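Local atomic coordinates of glutathione S-transferase (PDB entry 4MK3), a protein that probably acts as a glutathione transferase, and binds glutathione sulfinic acid in a pocket formed by both subunits of its dimer. Residues A[53-57]-A[58-62]; A[129-132]-A[133-137]; A[146-149]-A[150-154]. All blocks are in the same frame, centred on the assembly; numbering follows the deposited sequence.

Interaction 1 of 3, residues A[53-57]-A[58-62]; sequences ENVWS and PDTTI. With GSF (L-gamma-glutamyl-3-sulfino-L-alanylglycine), chain E.
The side chains of Glu53 and Thr60 meet at about a right angle in the loop that leaves strand 49-52 of the thioredoxin-like N-terminal domain through two successive type I beta turns, Asn54 to Ser57 and Ser57 to Thr60. Glu53 OE2 accepts from Thr60 OG1 at 2.6 Å, using its anti lone pair, the one directed away from OE1. The same oxygen receives Thr61 N at 3.0 Å, but this donor stands above the carboxylate, 38° out of its plane. Two donors therefore grip one oxygen, and the bend of the Glu53 chain at chi2 (63°) turns the carboxylate to meet them. Thr60 OG1 in turn accepts from Ile62 N, forming an ST turn, while Asn54 OD1 closes an Asx turn with Trp56 N. The second beta turn is held by Thr60 N to Ser57 O at 3.2 Å. Ser57 holds its hydroxyl trans to its own main-chain nitrogen (chi1 169°), and OG receives Asp59 N. Val55 CG1 lies 4.1 Å from Ile62 CG2, and both side chains also touch Val71. Beyond this polar web, Val55 and Trp56 line the ligand pocket, and Arg148 of the second subunit packs on Trp56. The ligand's glycyl CA3 sits 3.5 Å above one face of the indole, offset toward the rim, and Val55 CG2 approaches ligand O2 to 3.4 Å.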
loop_
_atom_site.group_PDB
_atom_site.type_symbol
_atom_site.label_atom_id
_atom_site.label_comp_id
_atom_site.label_asym_id
_atom_site.label_seq_id
_atom_site.Cartn_x
_atom_site.Cartn_y
_atom_site.Cartn_z
ATOM N N GLU A 53 16.161 -10.545 7.399
ATOM C CA GLU A 53 16.527 -9.259 7.973
ATOM C C GLU A 53 15.503 -8.920 9.049
ATOM O O GLU A 53 14.302 -8.910 8.756
ATOM C CB GLU A 53 16.496 -8.209 6.854
ATOM C CG GLU A 53 16.878 -6.805 7.273
ATOM C CD GLU A 53 18.307 -6.694 7.777
ATOM O OE1 GLU A 53 19.175 -7.537 7.422
ATOM O OE2 GLU A 53 18.561 -5.776 8.580
ATOM N N ASN A 54 15.951 -8.701 10.282
ATOM C CA ASN A 54 15.085 -8.224 11.378
ATOM C C ASN A 54 14.985 -6.709 11.420
ATOM O O ASN A 54 15.833 -6.014 12.008
ATOM C CB ASN A 54 15.571 -8.729 12.734
ATOM C CG ASN A 54 14.691 -8.265 13.882
ATOM O OD1 ASN A 54 13.615 -7.715 13.671
ATOM N ND2 ASN A 54 15.152 -8.490 15.107
ATOM N N VAL A 55 13.918 -6.211 10.805
ATOM C CA VAL A 55 13.721 -4.777 10.649
ATOM C C VAL A 55 13.442 -4.056 11.960
ATOM O O VAL A 55 13.494 -2.835 12.011
ATOM C CB VAL A 55 12.601 -4.462 9.648
ATOM C CG1 VAL A 55 12.984 -4.972 8.274
ATOM C CG2 VAL A 55 11.299 -5.052 10.110
ATOM N N TRP A 56 13.144 -4.805 13.022
ATOM C CA TRP A 56 12.879 -4.200 14.330
ATOM C C TRP A 56 14.115 -4.117 15.209
ATOM O O TRP A 56 14.064 -3.543 16.292
ATOM C CB TRP A 56 11.770 -4.959 15.058
ATOM C CG TRP A 56 10.499 -4.899 14.290
ATOM C CD1 TRP A 56 9.960 -5.889 13.540
ATOM C CD2 TRP A 56 9.628 -3.773 14.166
ATOM N NE1 TRP A 56 8.796 -5.457 12.951
ATOM C CE2 TRP A 56 8.573 -4.159 13.323
ATOM C CE3 TRP A 56 9.636 -2.479 14.690
ATOM C CZ2 TRP A 56 7.526 -3.294 12.987
ATOM C CZ3 TRP A 56 8.592 -1.621 14.352
ATOM C CH2 TRP A 56 7.563 -2.033 13.512
ATOM N N SER A 57 15.221 -4.698 14.752
ATOM C CA SER A 57 16.487 -4.578 15.464
ATOM C C SER A 57 17.088 -3.188 15.262
ATOM O O SER A 57 17.017 -2.640 14.160
ATOM C CB SER A 57 17.453 -5.632 14.946
ATOM O OG SER A 57 18.756 -5.378 15.445
ATOM N N PRO A 58 17.685 -2.608 16.316
ATOM C CA PRO A 58 18.348 -1.327 16.076
ATOM C C PRO A 58 19.566 -1.476 15.157
ATOM O O PRO A 58 20.079 -0.473 14.668
ATOM C CB PRO A 58 18.757 -0.878 17.481
ATOM C CG PRO A 58 18.868 -2.124 18.256
ATOM C CD PRO A 58 17.799 -3.036 17.720
ATOM N N ASP A 59 20.002 -2.709 14.910
ATOM C CA ASP A 59 21.136 -2.977 14.024
ATOM C C ASP A 59 20.744 -3.305 12.584
ATOM O O ASP A 59 21.572 -3.744 11.778
ATOM C CB ASP A 59 21.973 -4.112 14.599
ATOM C CG ASP A 59 22.821 -3.661 15.745
ATOM O OD1 ASP A 59 23.370 -2.551 15.637
ATOM O OD2 ASP A 59 22.932 -4.401 16.743
ATOM N N THR A 60 19.484 -3.098 12.242
ATOM C CA THR A 60 19.045 -3.433 10.905
ATOM C C THR A 60 19.734 -2.561 9.863
ATOM O O THR A 60 19.992 -1.395 10.111
ATOM C CB THR A 60 17.511 -3.329 10.761
ATOM O OG1 THR A 60 17.130 -3.763 9.457
ATOM C CG2 THR A 60 17.009 -1.898 10.959
ATOM N N THR A 61 20.013 -3.145 8.701
ATOM C CA THR A 61 20.620 -2.398 7.608
ATOM C C THR A 61 19.648 -2.241 6.459
ATOM O O THR A 61 20.044 -1.897 5.356
ATOM C CB THR A 61 21.897 -3.090 7.095
ATOM O OG1 THR A 61 21.563 -4.406 6.653
ATOM C CG2 THR A 61 22.952 -3.153 8.180
ATOM N N ILE A 62 18.373 -2.485 6.713
ATOM C CA ILE A 62 17.379 -2.439 5.643
ATOM C C ILE A 62 17.321 -1.048 4.975
ATOM O O ILE A 62 17.035 -0.944 3.782
ATOM C CB ILE A 62 15.977 -2.858 6.167
ATOM C CG1 ILE A 62 14.929 -2.967 5.033
ATOM C CG2 ILE A 62 15.479 -1.874 7.205
ATOM C CD1 ILE A 62 15.227 -4.015 3.984
HETATM C CB1 GSF E . 4.276 -3.175 4.176
HETATM C CG1 GSF E . 5.440 -4.042 4.637
HETATM C CD1 GSF E . 5.617 -4.023 6.140
HETATM O OE1 GSF E . 5.021 -3.265 6.879
HETATM C C1 GSF E . 4.359 -3.925 1.810
HETATM O O11 GSF E . 5.392 -4.606 1.589
HETATM O O12 GSF E . 3.273 -4.259 1.267
HETATM N N1 GSF E . 3.390 -1.768 2.385
HETATM C CA1 GSF E . 4.435 -2.731 2.725
HETATM N N2 GSF E . 6.502 -4.955 6.660
HETATM C CA2 GSF E . 6.784 -4.988 8.056
HETATM C CB2 GSF E . 7.265 -6.346 8.447
HETATM S SG2 GSF E . 5.991 -7.550 8.574
HETATM O O1S GSF E . 6.506 -8.599 9.472
HETATM O O2S GSF E . 5.676 -8.065 7.209
HETATM C C2 GSF E . 7.977 -4.115 8.376
HETATM O O2 GSF E . 9.003 -4.188 7.705
HETATM N N3 GSF E . 7.869 -3.249 9.459
HETATM C CA3 GSF E . 8.996 -2.445 9.837
HETATM C C3 GSF E . 8.596 -1.003 10.168
HETATM O O31 GSF E . 9.458 -0.259 10.727
HETATM O O32 GSF E . 7.458 -0.563 9.902
#

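Interaction 2 of 3, residues A[129-132]-A[133-137]; sequences ARLE and VTQRK
The side chains of Glu132 and Arg136 cross at a slant, yet their carboxylate and guanidinium planes are nearly parallel, 15° apart. OE1 of Glu132 lies 3.4 Å from NE of Arg136, a salt bridge of charges alone: the oxygen is well out of the guanidinium plane and no N-H points at it. Glu132 bends at chi2 (79°) while Arg136 stays extended from CG to NE, which lays the carboxylate along Arg136 CD and NE. The aliphatic part of the arginine shares the contact, since Arg136 CD is 3.6 Å from Glu132 OE2. One residue back along the chain, Leu131 and Gln135 run side by side in the same direction, with Leu131 CD2 at 3.6 Å from Gln135 CG. The amide of Gln135 is steadied by its NE2 donating to Thr134 OG1 at 3.1 Å. Thr134 CG2 covers the centre of one face of the Arg130 guanidinium, from 4.2 Å above its plane.

These side chains sit where helix 106-134 of the all-helical C-terminal domain ends. Arg130 O is shared by two backbone donors, Val133 N and Thr134 N. The last helical bond here, Gln135 N to Leu131 O, measures 2.9 Å, and Gln135 is the first residue to leave helical backbone angles.

Farther out, Glu132 OE2 accepts from Ser142 N, and Arg136 NH1 donates to Glu140 O. The stronger partner of Arg136 is Glu132 of the second subunit, bound through NH2. The reciprocal salt bridge joins Glu132 OE1 to Arg136 of that subunit, and Trp145 of the second subunit adds a cation-pi contact to Arg136.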
loop_
_atom_site.group_PDB
_atom_site.type_symbol
_atom_site.label_atom_id
_atom_site.label_comp_id
_atom_site.label_asym_id
_atom_site.label_seq_id
_atom_site.Cartn_x
_atom_site.Cartn_y
_atom_site.Cartn_z
ATOM N N ALA A 129 -2.334 -4.015 15.197
ATOM C CA ALA A 129 -2.838 -4.598 16.431
ATOM C C ALA A 129 -1.735 -5.343 17.158
ATOM O O ALA A 129 -1.653 -5.278 18.379
ATOM C CB ALA A 129 -4.005 -5.511 16.139
ATOM N N ARG A 130 -0.877 -6.033 16.416
ATOM C CA ARG A 130 0.238 -6.738 17.037
ATOM C C ARG A 130 1.299 -5.766 17.587
ATOM O O ARG A 130 1.822 -5.939 18.693
ATOM C CB ARG A 130 0.869 -7.710 16.040
ATOM C CG ARG A 130 2.105 -8.407 16.594
ATOM C CD ARG A 130 2.488 -9.604 15.754
ATOM N NE ARG A 130 3.792 -10.140 16.138
ATOM C CZ ARG A 130 3.998 -10.962 17.158
ATOM N NH1 ARG A 130 2.986 -11.355 17.922
ATOM N NH2 ARG A 130 5.225 -11.388 17.419
ATOM N N LEU A 131 1.623 -4.743 16.800
ATOM C CA LEU A 131 2.647 -3.785 17.200
ATOM C C LEU A 131 2.240 -2.970 18.426
ATOM O O LEU A 131 3.088 -2.485 19.159
ATOM C CB LEU A 131 3.018 -2.865 16.031
ATOM C CG LEU A 131 3.701 -3.564 14.850
ATOM C CD1 LEU A 131 3.797 -2.616 13.660
ATOM C CD2 LEU A 131 5.062 -4.081 15.233
ATOM N N GLU A 132 0.938 -2.831 18.668
ATOM C CA GLU A 132 0.486 -2.114 19.849
ATOM C C GLU A 132 1.040 -2.778 21.107
ATOM O O GLU A 132 1.323 -2.115 22.096
ATOM C CB GLU A 132 -1.037 -2.077 19.902
ATOM C CG GLU A 132 -1.564 -1.122 20.969
ATOM C CD GLU A 132 -1.540 0.343 20.558
ATOM O OE1 GLU A 132 -1.255 0.668 19.379
ATOM O OE2 GLU A 132 -1.822 1.180 21.435
ATOM N N VAL A 133 1.203 -4.095 21.044
ATOM C CA VAL A 133 1.734 -4.872 22.150
ATOM C C VAL A 133 3.261 -4.946 22.107
ATOM O O VAL A 133 3.932 -4.710 23.108
ATOM C CB VAL A 133 1.134 -6.288 22.133
ATOM C CG1 VAL A 133 1.797 -7.187 23.165
ATOM C CG2 VAL A 133 -0.377 -6.207 22.369
ATOM N N THR A 134 3.816 -5.264 20.942
ATOM C CA THR A 134 5.254 -5.526 20.874
ATOM C C THR A 134 6.127 -4.267 20.928
ATOM O O THR A 134 7.286 -4.337 21.343
ATOM C CB THR A 134 5.618 -6.348 19.628
ATOM O OG1 THR A 134 5.419 -5.560 18.445
ATOM C CG2 THR A 134 4.772 -7.619 19.556
ATOM N N GLN A 135 5.578 -3.119 20.532
ATOM C CA GLN A 135 6.370 -1.882 20.441
ATOM C C GLN A 135 5.988 -0.807 21.452
ATOM O O GLN A 135 6.527 0.304 21.418
ATOM C CB GLN A 135 6.233 -1.298 19.032
ATOM C CG GLN A 135 6.582 -2.265 17.931
ATOM C CD GLN A 135 7.976 -2.798 18.040
ATOM O OE1 GLN A 135 8.932 -2.043 18.258
ATOM N NE2 GLN A 135 8.116 -4.109 17.929
ATOM N N ARG A 136 5.080 -1.132 22.366
ATOM C CA ARG A 136 4.642 -0.176 23.374
ATOM C C ARG A 136 4.555 -0.824 24.735
ATOM O O ARG A 136 4.120 -1.965 24.848
ATOM C CB ARG A 136 3.252 0.358 23.042
ATOM C CG ARG A 136 3.176 1.147 21.775
ATOM C CD ARG A 136 1.755 1.486 21.433
ATOM N NE ARG A 136 1.680 2.190 20.158
ATOM C CZ ARG A 136 1.622 3.511 20.012
ATOM N NH1 ARG A 136 1.575 4.322 21.058
ATOM N NH2 ARG A 136 1.567 4.023 18.784
ATOM N N LYS A 137 4.955 -0.079 25.757
ATOM C CA LYS A 137 4.690 -0.455 27.136
ATOM C C LYS A 137 3.184 -0.374 27.332
ATOM O O LYS A 137 2.519 0.382 26.633
ATOM C CB LYS A 137 5.394 0.513 28.094
ATOM C CG LYS A 137 6.505 -0.111 28.913
ATOM C CD LYS A 137 7.613 -0.685 28.043
ATOM C CE LYS A 137 8.701 -1.329 28.895
ATOM N NZ LYS A 137 8.175 -2.462 29.713
#

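Interaction 3 of 3, residues A[146-149]-A[150-154]; sequences VQRQ and RSKID. With GSF (L-gamma-glutamyl-3-sulfino-L-alanylglycine), chain B.
The guanidinium of Arg148, four residues before Lys152 on helix 143-164 of the all-helical GST C-terminal domain, turns its edge to the glycyl carboxylate of the ligand held by the second subunit; the carboxylate carbon C3 lies in the guanidinium plane. NE and NH2 of Arg148 both donate to ligand O31, each at 2.8 Å. Arg148 NH2 also donates to Val55 O of the second subunit. Lys152 NZ donates to O31 too, at 2.7 Å, which brings NZ within 3.9 Å of Arg148 NE around their common anion. An Arg148 chain extended from CG to NE and a Lys152 chain straight through chi2 and chi3 that bends at chi4 (-59°) bring both cations to this oxygen. Trp56 of the second subunit packs against Arg148, and Leu68 O of that subunit receives a further bond from Lys152 NZ. The helix thus completes a pocket across the dimer interface.

Arg150 also offers an edge: Val146 CG1 lies in its guanidinium plane, 3.7 Å from NE, and the two side chains run alongside each other. The far end of Arg150 forms a salt bridge with Asp195. Gln149, buried against helix 106-134, points the same way as Lys152, its NE2 3.6 Å from Lys152 CD. Gln147 O takes both Ser151 N at 2.9 Å and a side-chain donor, Ser151 OG at 3.1 Å, from opposite faces of its plane.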
loop_
_atom_site.group_PDB
_atom_site.type_symbol
_atom_site.label_atom_id
_atom_site.label_comp_id
_atom_site.label_asym_id
_atom_site.label_seq_id
_atom_site.Cartn_x
_atom_site.Cartn_y
_atom_site.Cartn_z
ATOM N N VAL A 146 -6.862 -0.292 19.044
ATOM C CA VAL A 146 -6.817 -1.720 18.738
ATOM C C VAL A 146 -8.199 -2.213 18.325
ATOM O O VAL A 146 -8.315 -3.035 17.430
ATOM C CB VAL A 146 -6.272 -2.548 19.917
ATOM C CG1 VAL A 146 -6.428 -4.036 19.658
ATOM C CG2 VAL A 146 -4.806 -2.216 20.147
ATOM N N GLN A 147 -9.249 -1.705 18.956
ATOM C CA GLN A 147 -10.586 -2.120 18.569
ATOM C C GLN A 147 -10.898 -1.681 17.142
ATOM O O GLN A 147 -11.514 -2.418 16.377
ATOM C CB GLN A 147 -11.631 -1.563 19.531
ATOM C CG GLN A 147 -12.984 -2.279 19.457
ATOM C CD GLN A 147 -12.968 -3.677 20.095
ATOM O OE1 GLN A 147 -12.260 -4.581 19.638
ATOM N NE2 GLN A 147 -13.755 -3.852 21.155
ATOM N N ARG A 148 -10.464 -0.482 16.774
ATOM C CA ARG A 148 -10.638 -0.010 15.409
ATOM C C ARG A 148 -9.955 -0.962 14.433
ATOM O O ARG A 148 -10.517 -1.381 13.405
ATOM C CB ARG A 148 -10.058 1.405 15.258
ATOM C CG ARG A 148 -10.305 2.035 13.888
ATOM C CD ARG A 148 -9.692 3.434 13.771
ATOM N NE ARG A 148 -10.143 4.099 12.551
ATOM C CZ ARG A 148 -11.293 4.761 12.425
ATOM N NH1 ARG A 148 -12.144 4.865 13.443
ATOM N NH2 ARG A 148 -11.596 5.318 11.259
ATOM N N GLN A 149 -8.710 -1.299 14.713
ATOM C CA GLN A 149 -8.003 -2.185 13.806
ATOM C C GLN A 149 -8.644 -3.567 13.738
ATOM O O GLN A 149 -8.750 -4.148 12.648
ATOM C CB GLN A 149 -6.519 -2.287 14.186
ATOM C CG GLN A 149 -5.775 -0.926 14.244
ATOM C CD GLN A 149 -5.929 -0.064 12.981
ATOM O OE1 GLN A 149 -6.028 1.169 13.058
ATOM N NE2 GLN A 149 -5.932 -0.691 11.850
ATOM N N ARG A 150 -9.065 -4.101 14.879
ATOM C CA ARG A 150 -9.705 -5.406 14.874
ATOM C C ARG A 150 -11.033 -5.360 14.123
ATOM O O ARG A 150 -11.396 -6.326 13.455
ATOM C CB ARG A 150 -9.858 -5.945 16.291
ATOM C CG ARG A 150 -8.545 -6.507 16.813
ATOM C CD ARG A 150 -8.686 -6.941 18.267
ATOM N NE ARG A 150 -7.440 -7.502 18.787
ATOM C CZ ARG A 150 -7.143 -8.799 18.805
ATOM N NH1 ARG A 150 -7.993 -9.692 18.328
ATOM N NH2 ARG A 150 -5.980 -9.204 19.301
ATOM N N SER A 151 -11.737 -4.236 14.179
ATOM C CA SER A 151 -12.972 -4.107 13.410
ATOM C C SER A 151 -12.697 -4.114 11.901
ATOM O O SER A 151 -13.502 -4.639 11.139
ATOM C CB SER A 151 -13.743 -2.855 13.808
ATOM O OG SER A 151 -14.267 -3.002 15.115
ATOM N N LYS A 152 -11.569 -3.555 11.460
ATOM C CA LYS A 152 -11.233 -3.565 10.048
ATOM C C LYS A 152 -10.976 -5.000 9.631
ATOM O O LYS A 152 -11.319 -5.395 8.523
ATOM C CB LYS A 152 -9.972 -2.755 9.764
ATOM C CG LYS A 152 -10.121 -1.247 10.011
ATOM C CD LYS A 152 -8.818 -0.519 9.635
ATOM C CE LYS A 152 -8.804 0.943 10.068
ATOM N NZ LYS A 152 -9.927 1.698 9.440
ATOM N N ILE A 153 -10.318 -5.772 10.494
ATOM C CA ILE A 153 -10.024 -7.162 10.150
ATOM C C ILE A 153 -11.335 -7.921 9.948
ATOM O O ILE A 153 -11.491 -8.625 8.940
ATOM C CB ILE A 153 -9.161 -7.854 11.220
ATOM C CG1 ILE A 153 -7.787 -7.185 11.310
ATOM C CG2 ILE A 153 -9.007 -9.350 10.916
ATOM C CD1 ILE A 153 -6.959 -7.584 12.563
ATOM N N ASP A 154 -12.274 -7.761 10.875
ATOM C CA ASP A 154 -13.564 -8.442 10.793
ATOM C C ASP A 154 -14.277 -8.048 9.502
ATOM O O ASP A 154 -14.839 -8.893 8.816
ATOM C CB ASP A 154 -14.435 -8.087 11.967
ATOM C CG ASP A 154 -13.983 -8.739 13.262
ATOM O OD1 ASP A 154 -13.178 -9.694 13.223
ATOM O OD2 ASP A 154 -14.450 -8.283 14.312
HETATM C CB1 GSF B . -4.291 4.516 2.645
HETATM C CG1 GSF B . -5.456 5.492 2.738
HETATM C CD1 GSF B . -5.640 6.043 4.136
HETATM O OE1 GSF B . -5.048 5.622 5.110
HETATM C C1 GSF B . -4.364 4.314 0.171
HETATM O O11 GSF B . -5.395 4.860 -0.296
HETATM O O12 GSF B . -3.275 4.419 -0.454
HETATM N N1 GSF B . -3.399 2.536 1.523
HETATM C CA1 GSF B . -4.444 3.555 1.469
HETATM N N2 GSF B . -6.526 7.102 4.261
HETATM C CA2 GSF B . -6.814 7.661 5.539
HETATM C CB2 GSF B . -7.296 9.066 5.385
HETATM S SG2 GSF B . -6.021 10.229 5.052
HETATM O O1S GSF B . -6.539 11.539 5.483
HETATM O O2S GSF B . -5.700 10.189 3.595
HETATM C C2 GSF B . -8.010 6.973 6.161
HETATM O O2 GSF B . -9.033 6.785 5.508
HETATM N N3 GSF B . -7.907 6.582 7.491
HETATM C CA3 GSF B . -9.036 5.980 8.140
HETATM C C3 GSF B . -8.639 4.770 8.995
HETATM O O31 GSF B . -9.504 4.293 9.789
HETATM O O32 GSF B . -7.500 4.263 8.919
#

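Interaction 1 is a surface contact in the N-terminal domain, whereas interactions 2 and 3 are partly buried on consecutive helices of the C-terminal domain. Interactions 1 and 2 touch where Trp56 CZ2 packs 3.4 Å from Leu131 CD2, and the two helices touch through Glu132 CG and Val146 CG2 at 3.5 Å. Within one chain interactions 1 and 3 stay about 13 Å apart at their nearest atoms, but across the dimer Arg148 of one meets Val55 and Trp56 of the other. Together they line the same glutathione sulfinic acid site, by van der Waals contacts of Val55 and the Trp56 ring and by cationic donors. In interaction 2 charges pair protein to protein, within the chain and between subunits.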